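3-dehydroquinate dehydratase (Zymomonas mobilis subsp. mobilis, PDB 6SMF) probably catalyses the trans-dehydration of 3-dehydroquinate to 3-dehydroshikimate, the third step of chorismate biosynthesis, as a dodecameric type II dehydroquinase. Local coordinates at residues A[58-63]-A[89-94]. Residues are numbered along the deposited sequence; the frame is centred on the assembly and turned at random.
Sequences NHEGAL and SVAIYD. With SO4 (sulfate ion), chain G.
The N-terminal ends of two helices, 60-72 and 90-98, meet where the carboxylate of Glu60 reaches the N-cap serine, Ser89. With CG anti to its backbone N (chi1 179°) and the rest of the chain extended, Glu60 stretches across to take a 2.7 Å hydrogen bond from Ser89 OG on OE1, through the lone pair anti to OE2. That hydroxyl works in both directions: it also accepts from Ile92 N at 2.8 Å, the capping bond of helix 90-98. A water accepts from Ala91 N and donates weakly to Glu60 OE1. The carboxylate sits at the N-terminus of helix 90-98, whose dipole would be expected to favour a negative charge; OE2 is bound by the amine of a Tris molecule, probably from the crystallisation liquor. In this flavodoxin-like fold, helix 60-72 follows strand 51-56 and helix 90-98 follows strand 77-81 of the parallel sheet. One turn on, Leu63 CD1 meets Ile92 CD1 at 4.0 Å. At the start of helix 60-72, His59 ND1 gives a nearly straight bond to sulfate O1 (169°), while Gly61 N holds O3 at 2.9 Å. His59 and Gly61 of two neighbouring subunits bind the same ion, which places it at a three-subunit junction.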
loop_
_atom_site.group_PDB
_atom_site.type_symbol
_atom_site.label_atom_id
_atom_site.label_comp_id
_atom_site.label_asym_id
_atom_site.label_seq_id
_atom_site.Cartn_x
_atom_site.Cartn_y
_atom_site.Cartn_z
ATOM N N ASN A 58 -18.840 4.296 27.037
ATOM C CA ASN A 58 -17.508 3.880 26.551
ATOM C C ASN A 58 -17.657 2.575 25.759
ATOM O O ASN A 58 -16.628 2.084 25.265
ATOM C CB ASN A 58 -16.488 3.816 27.691
ATOM C CG ASN A 58 -16.412 5.139 28.434
ATOM O OD1 ASN A 58 -16.474 6.195 27.792
ATOM N ND2 ASN A 58 -16.347 5.101 29.777
ATOM N N HIS A 59 -18.877 2.034 25.614
ATOM C CA HIS A 59 -19.103 0.688 25.011
ATOM C C HIS A 59 -19.684 0.844 23.611
ATOM O O HIS A 59 -20.756 1.456 23.449
ATOM C CB HIS A 59 -19.996 -0.202 25.889
ATOM C CG HIS A 59 -19.437 -0.449 27.253
ATOM N ND1 HIS A 59 -18.952 -1.686 27.645
ATOM C CD2 HIS A 59 -19.255 0.378 28.310
ATOM C CE1 HIS A 59 -18.502 -1.599 28.886
ATOM N NE2 HIS A 59 -18.660 -0.336 29.299
ATOM N N GLU A 60 -18.987 0.276 22.634
ATOM C CA GLU A 60 -19.422 0.223 21.219
ATOM C C GLU A 60 -20.830 -0.383 21.172
ATOM O O GLU A 60 -21.728 0.174 20.497
ATOM C CB GLU A 60 -18.371 -0.604 20.493
ATOM C CG GLU A 60 -18.644 -0.796 19.022
ATOM C CD GLU A 60 -17.476 -1.532 18.377
ATOM O OE1 GLU A 60 -17.387 -1.452 17.100
ATOM O OE2 GLU A 60 -16.651 -2.180 19.180
ATOM N N GLY A 61 -21.017 -1.499 21.881
ATOM C CA GLY A 61 -22.302 -2.199 21.910
ATOM C C GLY A 61 -23.442 -1.296 22.370
ATOM O O GLY A 61 -24.590 -1.441 21.826
ATOM N N ALA A 62 -23.201 -0.429 23.362
ATOM C CA ALA A 62 -24.244 0.496 23.858
ATOM C C ALA A 62 -24.723 1.407 22.718
ATOM O O ALA A 62 -25.930 1.549 22.544
ATOM C CB ALA A 62 -23.768 1.260 25.055
ATOM N N LEU A 63 -23.828 1.965 21.918
ATOM C CA LEU A 63 -24.224 2.886 20.818
ATOM C C LEU A 63 -25.116 2.144 19.823
ATOM O O LEU A 63 -26.091 2.741 19.314
ATOM C CB LEU A 63 -22.973 3.458 20.167
ATOM C CG LEU A 63 -22.101 4.252 21.133
ATOM C CD1 LEU A 63 -20.813 4.663 20.490
ATOM C CD2 LEU A 63 -22.822 5.474 21.614
ATOM N N SER A 89 -15.568 1.293 13.862
ATOM C CA SER A 89 -16.798 0.471 14.031
ATOM C C SER A 89 -17.539 0.227 12.707
ATOM O O SER A 89 -18.400 1.005 12.343
ATOM C CB SER A 89 -17.720 1.005 15.074
ATOM O OG SER A 89 -18.712 0.010 15.318
ATOM N N VAL A 90 -17.249 -0.899 12.070
ATOM C CA VAL A 90 -18.095 -1.470 11.003
ATOM C C VAL A 90 -19.476 -1.756 11.589
ATOM O O VAL A 90 -20.483 -1.552 10.868
ATOM C CB VAL A 90 -17.476 -2.732 10.403
ATOM C CG1 VAL A 90 -18.393 -3.345 9.363
ATOM C CG2 VAL A 90 -16.114 -2.430 9.773
ATOM N N ALA A 91 -19.552 -2.129 12.864
ATOM C CA ALA A 91 -20.843 -2.549 13.453
ATOM C C ALA A 91 -21.748 -1.323 13.585
ATOM O O ALA A 91 -22.981 -1.501 13.333
ATOM C CB ALA A 91 -20.615 -3.247 14.768
ATOM N N ILE A 92 -21.188 -0.141 13.935
ATOM C CA ILE A 92 -22.003 1.106 13.993
ATOM C C ILE A 92 -22.428 1.514 12.579
ATOM O O ILE A 92 -23.549 1.985 12.406
ATOM C CB ILE A 92 -21.282 2.218 14.750
ATOM C CG1 ILE A 92 -21.347 1.942 16.253
ATOM C CG2 ILE A 92 -21.845 3.596 14.446
ATOM C CD1 ILE A 92 -20.289 2.713 17.021
ATOM N N TYR A 93 -21.557 1.303 11.587
ATOM C CA TYR A 93 -21.852 1.621 10.170
ATOM C C TYR A 93 -23.088 0.800 9.775
ATOM O O TYR A 93 -24.016 1.351 9.181
ATOM C CB TYR A 93 -20.608 1.380 9.309
ATOM C CG TYR A 93 -20.871 1.181 7.843
ATOM C CD1 TYR A 93 -20.887 2.231 6.953
ATOM C CD2 TYR A 93 -21.097 -0.085 7.340
ATOM C CE1 TYR A 93 -21.142 2.038 5.595
ATOM C CE2 TYR A 93 -21.342 -0.298 6.005
ATOM C CZ TYR A 93 -21.369 0.751 5.116
ATOM O OH TYR A 93 -21.658 0.369 3.824
ATOM N N ASP A 94 -23.104 -0.485 10.125
ATOM C CA ASP A 94 -24.189 -1.419 9.729
ATOM C C ASP A 94 -25.481 -1.048 10.474
ATOM O O ASP A 94 -26.566 -1.089 9.815
ATOM C CB ASP A 94 -23.766 -2.859 9.989
ATOM C CG ASP A 94 -23.056 -3.470 8.809
ATOM O OD1 ASP A 94 -23.226 -2.944 7.676
ATOM O OD2 ASP A 94 -22.431 -4.512 9.002
HETATM S S SO4 G . -18.592 -3.925 24.631
HETATM O O1 SO4 G . -19.356 -4.317 25.806
HETATM O O2 SO4 G . -18.142 -5.141 23.969
HETATM O O3 SO4 G . -19.461 -3.109 23.730
HETATM O O4 SO4 G . -17.413 -3.154 25.061
HETATM O O HOH W 1 -17.015 -3.225 14.337
#